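Local atomic coordinates of N(G),N(G)-dimethylarginine dimethylaminohydrolase (Pseudomonas aeruginosa, PDB entry 1H70), a protein that hydrolyses N(omega)-methylated arginines, the asymmetric dimethyl and the monomethyl forms, to citrulline and the corresponding amine, thereby removing inhibitors of nitric oxide synthase. Residues 8-13 with 50-55; 70-75 with 149-154. The protein carries 1 engineered substitution. All blocks are in the same frame, centred on the assembly; numbering follows the deposited sequence.

Contact 1: 8-13 with 50-55; sequences ARTPAR and ITLLPP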
ATOM      1  N   ALA A   8      -6.142   1.356  -9.737  1.00  8.63           N
ATOM      2  CA  ALA A   8      -4.740   1.056 -10.088  1.00  8.10           C
ATOM      3  C   ALA A   8      -4.352   1.968 -11.241  1.00  8.95           C
ATOM      4  O   ALA A   8      -5.235   2.623 -11.834  1.00  8.14           O
ATOM      5  CB  ALA A   8      -4.576  -0.402 -10.523  1.00  8.64           C
ATOM      6  N   ARG A   9      -3.074   2.009 -11.599  1.00  9.17           N
ATOM      7  CA  ARG A   9      -2.677   2.859 -12.743  1.00  8.48           C
ATOM      8  C   ARG A   9      -1.583   2.162 -13.526  1.00  9.62           C
ATOM      9  O   ARG A   9      -0.607   1.703 -12.953  1.00  9.86           O
ATOM     10  CB  ARG A   9      -2.189   4.206 -12.256  1.00  9.04           C
ATOM     11  CG  ARG A   9      -1.821   5.221 -13.393  1.00  9.15           C
ATOM     12  CD  ARG A   9      -1.096   6.454 -12.892  1.00  9.81           C
ATOM     13  NE  ARG A   9      -1.937   7.350 -12.107  1.00 11.04           N
ATOM     14  CZ  ARG A   9      -2.864   8.159 -12.597  1.00 12.26           C
ATOM     15  NH1 ARG A   9      -3.107   8.207 -13.907  1.00 12.27           N
ATOM     16  NH2 ARG A   9      -3.558   8.937 -11.760  1.00 12.77           N
ATOM     17  N   THR A  10      -1.740   2.096 -14.835  1.00  9.20           N
ATOM     18  CA  THR A  10      -0.750   1.489 -15.713  1.00 10.51           C
ATOM     19  C   THR A  10       0.598   2.129 -15.493  1.00 10.16           C
ATOM     20  O   THR A  10       0.667   3.332 -15.379  1.00 10.11           O
ATOM     21  CB  THR A  10      -1.222   1.760 -17.166  1.00 11.33           C
ATOM     22  OG1 THR A  10      -2.550   1.222 -17.299  1.00  9.55           O
ATOM     23  CG2 THR A  10      -0.337   1.052 -18.208  1.00 10.52           C
ATOM     24  N   PRO A  11       1.682   1.347 -15.463  1.00 10.65           N
ATOM     25  CA  PRO A  11       3.025   1.922 -15.283  1.00  9.90           C
ATOM     26  C   PRO A  11       3.461   2.720 -16.521  1.00 10.44           C
ATOM     27  O   PRO A  11       3.056   2.383 -17.649  1.00 10.64           O
ATOM     28  CB  PRO A  11       3.902   0.680 -15.062  1.00  9.76           C
ATOM     29  CG  PRO A  11       3.184  -0.405 -15.774  1.00 10.05           C
ATOM     30  CD  PRO A  11       1.698  -0.124 -15.599  1.00  9.54           C
ATOM     31  N   ALA A  12       4.225   3.784 -16.311  1.00  9.93           N
ATOM     32  CA  ALA A  12       4.711   4.629 -17.401  1.00 11.45           C
ATOM     33  C   ALA A  12       6.048   4.107 -17.890  1.00 12.40           C
ATOM     34  O   ALA A  12       6.713   3.324 -17.197  1.00 12.03           O
ATOM     35  CB  ALA A  12       4.885   6.047 -16.917  1.00 11.65           C
ATOM     36  N   ARG A  13       6.491   4.557 -19.068  1.00 13.30           N
ATOM     37  CA  ARG A  13       7.804   4.137 -19.527  1.00 13.92           C
ATOM     38  C   ARG A  13       8.851   4.682 -18.571  1.00 13.50           C
ATOM     39  O   ARG A  13       9.908   4.053 -18.376  1.00 14.65           O
ATOM     40  CB  ARG A  13       8.107   4.641 -20.935  1.00 15.71           C
ATOM     41  CG  ARG A  13       7.334   3.935 -22.055  1.00 17.55           C
ATOM     42  CD  ARG A  13       7.597   4.566 -23.425  1.00 22.54           C
ATOM     43  NE  ARG A  13       7.100   5.938 -23.511  1.00 27.35           N
ATOM     44  CZ  ARG A  13       5.834   6.249 -23.791  1.00 29.13           C
ATOM     45  NH1 ARG A  13       4.962   5.279 -23.991  1.00 30.60           N
ATOM     46  NH2 ARG A  13       5.435   7.512 -23.861  1.00 29.25           N
ATOM     47  N   ILE A  50     -12.735  -2.864 -10.972  1.00 10.74           N
ATOM     48  CA  ILE A  50     -11.416  -2.296 -11.049  1.00 10.49           C
ATOM     49  C   ILE A  50     -11.463  -1.026 -11.870  1.00 11.12           C
ATOM     50  O   ILE A  50     -12.098  -1.040 -12.917  1.00 11.65           O
ATOM     51  CB  ILE A  50     -10.490  -3.326 -11.759  1.00 10.58           C
ATOM     52  CG1 ILE A  50     -10.335  -4.576 -10.884  1.00  8.84           C
ATOM     53  CG2 ILE A  50      -9.157  -2.712 -12.169  1.00 10.25           C
ATOM     54  CD1 ILE A  50     -10.023  -5.866 -11.637  1.00 12.49           C
ATOM     55  N   THR A  51     -10.856   0.048 -11.366  1.00 10.38           N
ATOM     56  CA  THR A  51     -10.731   1.284 -12.127  1.00 10.01           C
ATOM     57  C   THR A  51      -9.257   1.393 -12.460  1.00  9.80           C
ATOM     58  O   THR A  51      -8.451   1.570 -11.563  1.00  9.38           O
ATOM     59  CB  THR A  51     -11.205   2.486 -11.296  1.00 10.49           C
ATOM     60  OG1 THR A  51     -12.599   2.305 -11.032  1.00 10.42           O
ATOM     61  CG2 THR A  51     -11.026   3.794 -12.090  1.00  9.40           C
ATOM     62  N   LEU A  52      -8.907   1.289 -13.735  1.00  9.96           N
ATOM     63  CA  LEU A  52      -7.535   1.279 -14.170  1.00 10.03           C
ATOM     64  C   LEU A  52      -7.218   2.562 -14.901  1.00 10.10           C
ATOM     65  O   LEU A  52      -7.730   2.785 -15.981  1.00 10.03           O
ATOM     66  CB  LEU A  52      -7.332   0.049 -15.067  1.00 11.76           C
ATOM     67  CG  LEU A  52      -5.980  -0.193 -15.738  1.00 12.38           C
ATOM     68  CD1 LEU A  52      -4.826  -0.153 -14.727  1.00 13.03           C
ATOM     69  CD2 LEU A  52      -6.013  -1.545 -16.481  1.00 11.17           C
ATOM     70  N   LEU A  53      -6.391   3.398 -14.275  1.00  9.31           N
ATOM     71  CA  LEU A  53      -6.058   4.715 -14.864  1.00  9.61           C
ATOM     72  C   LEU A  53      -4.898   4.625 -15.819  1.00 10.67           C
ATOM     73  O   LEU A  53      -4.089   3.719 -15.715  1.00 10.78           O
ATOM     74  CB  LEU A  53      -5.764   5.709 -13.729  1.00  9.72           C
ATOM     75  CG  LEU A  53      -6.911   5.699 -12.681  1.00 10.01           C
ATOM     76  CD1 LEU A  53      -6.519   6.568 -11.505  1.00 10.91           C
ATOM     77  CD2 LEU A  53      -8.185   6.250 -13.344  1.00 11.62           C
ATOM     78  N   PRO A  54      -4.823   5.581 -16.754  1.00 11.19           N
ATOM     79  CA  PRO A  54      -3.755   5.602 -17.773  1.00 11.83           C
ATOM     80  C   PRO A  54      -2.402   6.032 -17.197  1.00 11.88           C
ATOM     81  O   PRO A  54      -2.284   6.716 -16.166  1.00 11.99           O
ATOM     82  CB  PRO A  54      -4.260   6.634 -18.797  1.00 11.88           C
ATOM     83  CG  PRO A  54      -5.164   7.549 -17.975  1.00 13.50           C
ATOM     84  CD  PRO A  54      -5.801   6.668 -16.917  1.00 11.70           C
ATOM     85  N   PRO A  55      -1.341   5.657 -17.897  1.00 12.79           N
ATOM     86  CA  PRO A  55       0.005   6.014 -17.444  1.00 13.18           C
ATOM     87  C   PRO A  55       0.246   7.515 -17.528  1.00 13.57           C
ATOM     88  O   PRO A  55      -0.384   8.214 -18.336  1.00 13.25           O
ATOM     89  CB  PRO A  55       0.920   5.263 -18.415  1.00 12.89           C
ATOM     90  CG  PRO A  55       0.084   4.981 -19.622  1.00 13.62           C
ATOM     91  CD  PRO A  55      -1.349   4.878 -19.158  1.00 12.66           C
TER
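A8 and R9, at the end of strand 5-9, pair in parallel with L52 and L53 of strand 49-53, the two strands of a beta-alpha-beta unit whose connection is helix 29-43. The backbone of A8 binds two residues of its neighbour, as parallel pairing requires: its N donates to T51 O at 3.0 Å and its O receives L53 N in an almost straight bond (178° at the hydrogen). Two residues on, T10 N donates to L53 O, which carries the pairing just past the strand ends. Side chains alternate between the two faces of the sheet. A8 CB and L52 share one face, where helix 29-43 packs on both, A8 meeting I40 and L52 meeting H36. R9 and L53 occupy the other and cross obliquely. R9 runs out with CG anti to the backbone N (chi1 -177°), which brings R9 CG to 3.2 Å from P54 O, and a bend at chi3 (-70°) turns NE out of the extended line of the chain. R9 NH1 donates to P54 O at 2.8 Å, P54 O lying near the guanidinium plane and NH1 in the plane of the carbonyl, while L53 CB lies 3.6 Å above one guanidinium face, toward its rim. A weak hydrogen bond from R9 NH2 to I92 O ties the same group to helix 89-100. Beyond the strands the regular pairing gives way to van der Waals packing, with a CA-H...O contact from P55 CA to T10 O: the side chains of T10 and P55 lie side by side, T10 CB 3.7 Å from P55 CD, and A12 CB comes within 4.3 Å of P55 CB.

Contact 2: 70-75 with 149-154; sequences LCTSRC and HGLSGS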
ATOM      1  N   LEU A  70      -5.754   7.944   0.813  1.00  9.35           N
ATOM      2  CA  LEU A  70      -6.213   6.934   1.752  1.00  9.11           C
ATOM      3  C   LEU A  70      -7.726   6.837   1.585  1.00  9.94           C
ATOM      4  O   LEU A  70      -8.444   7.794   1.876  1.00  8.65           O
ATOM      5  CB  LEU A  70      -5.895   7.297   3.201  1.00  9.22           C
ATOM      6  CG  LEU A  70      -6.386   6.256   4.207  1.00  8.79           C
ATOM      7  CD1 LEU A  70      -5.515   4.996   4.127  1.00  8.88           C
ATOM      8  CD2 LEU A  70      -6.407   6.855   5.650  1.00 11.24           C
ATOM      9  N   CYS A  71      -8.212   5.687   1.132  1.00  9.79           N
ATOM     10  CA  CYS A  71      -9.651   5.492   0.974  1.00 10.18           C
ATOM     11  C   CYS A  71     -10.190   4.677   2.145  1.00 11.57           C
ATOM     12  O   CYS A  71      -9.710   3.579   2.381  1.00 12.24           O
ATOM     13  CB  CYS A  71      -9.920   4.718  -0.311  1.00  8.36           C
ATOM     14  SG  CYS A  71      -9.322   5.639  -1.731  1.00 10.22           S
ATOM     15  N   THR A  72     -11.181   5.204   2.847  1.00 13.09           N
ATOM     16  CA  THR A  72     -11.797   4.471   3.950  1.00 14.20           C
ATOM     17  C   THR A  72     -13.269   4.222   3.640  1.00 15.36           C
ATOM     18  O   THR A  72     -13.747   4.541   2.559  1.00 16.98           O
ATOM     19  CB  THR A  72     -11.661   5.231   5.298  1.00 15.39           C
ATOM     20  OG1 THR A  72     -12.634   6.290   5.345  1.00 14.95           O
ATOM     21  CG2 THR A  72     -10.291   5.900   5.418  1.00 12.62           C
ATOM     22  N   SER A  73     -14.014   3.640   4.579  1.00 16.47           N
ATOM     23  CA  SER A  73     -15.440   3.407   4.346  1.00 17.31           C
ATOM     24  C   SER A  73     -16.272   4.657   4.565  1.00 17.83           C
ATOM     25  O   SER A  73     -17.468   4.672   4.249  1.00 19.33           O
ATOM     26  CB  SER A  73     -15.955   2.347   5.329  1.00 17.09           C
ATOM     27  OG  SER A  73     -15.627   2.773   6.643  1.00 18.14           O
ATOM     28  N   ARG A  74     -15.659   5.697   5.114  1.00 17.78           N
ATOM     29  CA  ARG A  74     -16.372   6.929   5.430  1.00 18.24           C
ATOM     30  C   ARG A  74     -15.955   8.126   4.585  1.00 17.57           C
ATOM     31  O   ARG A  74     -16.744   9.056   4.410  1.00 17.80           O
ATOM     32  CB  ARG A  74     -16.148   7.310   6.896  1.00 19.45           C
ATOM     33  CG  ARG A  74     -16.304   6.166   7.896  1.00 22.96           C
ATOM     34  CD  ARG A  74     -17.647   6.099   8.581  1.00 24.29           C
ATOM     35  NE  ARG A  74     -17.761   4.877   9.370  1.00 25.81           N
ATOM     36  CZ  ARG A  74     -17.495   4.744  10.669  1.00 26.39           C
ATOM     37  NH1 ARG A  74     -17.072   5.764  11.398  1.00 25.50           N
ATOM     38  NH2 ARG A  74     -17.653   3.557  11.249  1.00 27.09           N
ATOM     39  N   CYS A  75     -14.710   8.149   4.119  1.00 16.64           N
ATOM     40  CA  CYS A  75     -14.188   9.257   3.333  1.00 15.10           C
ATOM     41  C   CYS A  75     -12.874   8.889   2.672  1.00 13.95           C
ATOM     42  O   CYS A  75     -12.316   7.829   2.937  1.00 14.09           O
ATOM     43  CB  CYS A  75     -13.916  10.475   4.223  1.00 15.96           C
ATOM     44  SG  CYS A  75     -12.598  10.183   5.434  1.00 17.62           S
ATOM     45  N   HIS A 149     -14.440  11.727  11.364  1.00 15.39           N
ATOM     46  CA  HIS A 149     -15.300  10.729  10.738  1.00 15.34           C
ATOM     47  C   HIS A 149     -15.577   9.496  11.607  1.00 15.63           C
ATOM     48  O   HIS A 149     -16.106   8.497  11.109  1.00 14.19           O
ATOM     49  CB  HIS A 149     -14.707  10.311   9.388  1.00 15.11           C
ATOM     50  CG  HIS A 149     -14.776  11.431   8.400  1.00 15.98           C
ATOM     51  ND1 HIS A 149     -15.893  11.663   7.633  1.00 15.45           N
ATOM     52  CD2 HIS A 149     -13.899  12.416   8.108  1.00 15.31           C
ATOM     53  CE1 HIS A 149     -15.685  12.731   6.878  1.00 16.89           C
ATOM     54  NE2 HIS A 149     -14.483  13.205   7.149  1.00 16.86           N
ATOM     55  N   GLY A 150     -15.274   9.559  12.898  1.00 15.35           N
ATOM     56  CA  GLY A 150     -15.543   8.430  13.769  1.00 16.73           C
ATOM     57  C   GLY A 150     -14.553   7.281  13.698  1.00 16.54           C
ATOM     58  O   GLY A 150     -14.806   6.217  14.279  1.00 16.96           O
ATOM     59  N   LEU A 151     -13.442   7.464  13.002  1.00 15.65           N
ATOM     60  CA  LEU A 151     -12.421   6.428  12.944  1.00 15.71           C
ATOM     61  C   LEU A 151     -11.298   6.791  13.925  1.00 15.91           C
ATOM     62  O   LEU A 151     -11.321   7.862  14.531  1.00 16.08           O
ATOM     63  CB  LEU A 151     -11.898   6.288  11.514  1.00 14.57           C
ATOM     64  CG  LEU A 151     -12.999   5.931  10.514  1.00 14.25           C
ATOM     65  CD1 LEU A 151     -12.547   6.161   9.069  1.00 10.73           C
ATOM     66  CD2 LEU A 151     -13.387   4.479  10.719  1.00 15.27           C
ATOM     67  N   SER A 152     -10.315   5.914  14.088  1.00 16.38           N
ATOM     68  CA  SER A 152      -9.230   6.191  15.026  1.00 16.96           C
ATOM     69  C   SER A 152      -7.864   5.991  14.357  1.00 15.94           C
ATOM     70  O   SER A 152      -7.785   5.398  13.281  1.00 15.65           O
ATOM     71  CB  SER A 152      -9.413   5.336  16.292  1.00 18.49           C
ATOM     72  OG  SER A 152      -9.188   3.958  16.015  1.00 22.65           O
ATOM     73  N   GLY A 153      -6.800   6.501  14.964  1.00 14.88           N
ATOM     74  CA  GLY A 153      -5.477   6.340  14.378  1.00 13.73           C
ATOM     75  C   GLY A 153      -4.397   6.503  15.434  1.00 13.83           C
ATOM     76  O   GLY A 153      -4.666   7.066  16.479  1.00 14.57           O
ATOM     77  N   SER A 154      -3.189   6.020  15.165  1.00 13.33           N
ATOM     78  CA  SER A 154      -2.080   6.137  16.108  1.00 12.89           C
ATOM     79  C   SER A 154      -0.786   6.164  15.313  1.00 13.69           C
ATOM     80  O   SER A 154      -0.811   5.805  14.130  1.00 13.71           O
ATOM     81  CB  SER A 154      -2.090   4.978  17.109  1.00 13.40           C
ATOM     82  OG  SER A 154      -2.018   3.711  16.462  1.00 15.67           O
TER
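H149, the first residue beyond helix 136-148, lays its imidazole against C75 where a Schellman motif closes the helix, G150 being its C-prime residue at positive phi. This is the closely packed part of the contact. C75 SG stands over one face of the ring, 3.9 Å from the centroid and 15° off the normal, in a sulfur-aromatic contact, and C75 CB adds a CH-pi contact over the ring. The imidazole is also held from outside, H149 NE2 being hydrogen-bonded to E106. Deeper in, L151 meets T72 tip to tip, its CD1 3.7 Å from T72 OG1. That hydroxyl is tied within its own turn: it accepts R74 N, making an ST turn, and donates to C75 O, which also receives T72 N. The outer side is looser and rests on the long, partly exposed chain of R74. Bent at chi2 (-98°), it passes across L151, with R74 CG 3.9 Å from L151 CD1 and L151 CD2 lying over one guanidinium face. The far nitrogen, NH2, has a long, weak ion pair with D124. R74 NH1 donates a hydrogen bond to H149 O at 2.9 Å, with that oxygen close to the guanidinium plane and NH1 in the plane of the carbonyl.

In the fold
Contacts 1 and 2 follow each other along the chain of this pentein, a five-bladed beta/alpha propeller with a central active site, their centres 25 Å apart and without touching. Both are partly buried. Contact 1 joins neighbouring strands of one sheet, so regular main-chain bonds dominate; contact 2 depends on side chains, joining the turn between strands 69-71 and 76-78 to the helix end that leads into strand 152-157, which lies in another sheet. An arginine bonded to a carbonyl oxygen recurs in each, but R9 is buried and R74 only partly so. Contact 1 approaches the active site, the P11 side chain being about 11 Å from the bound citrulline.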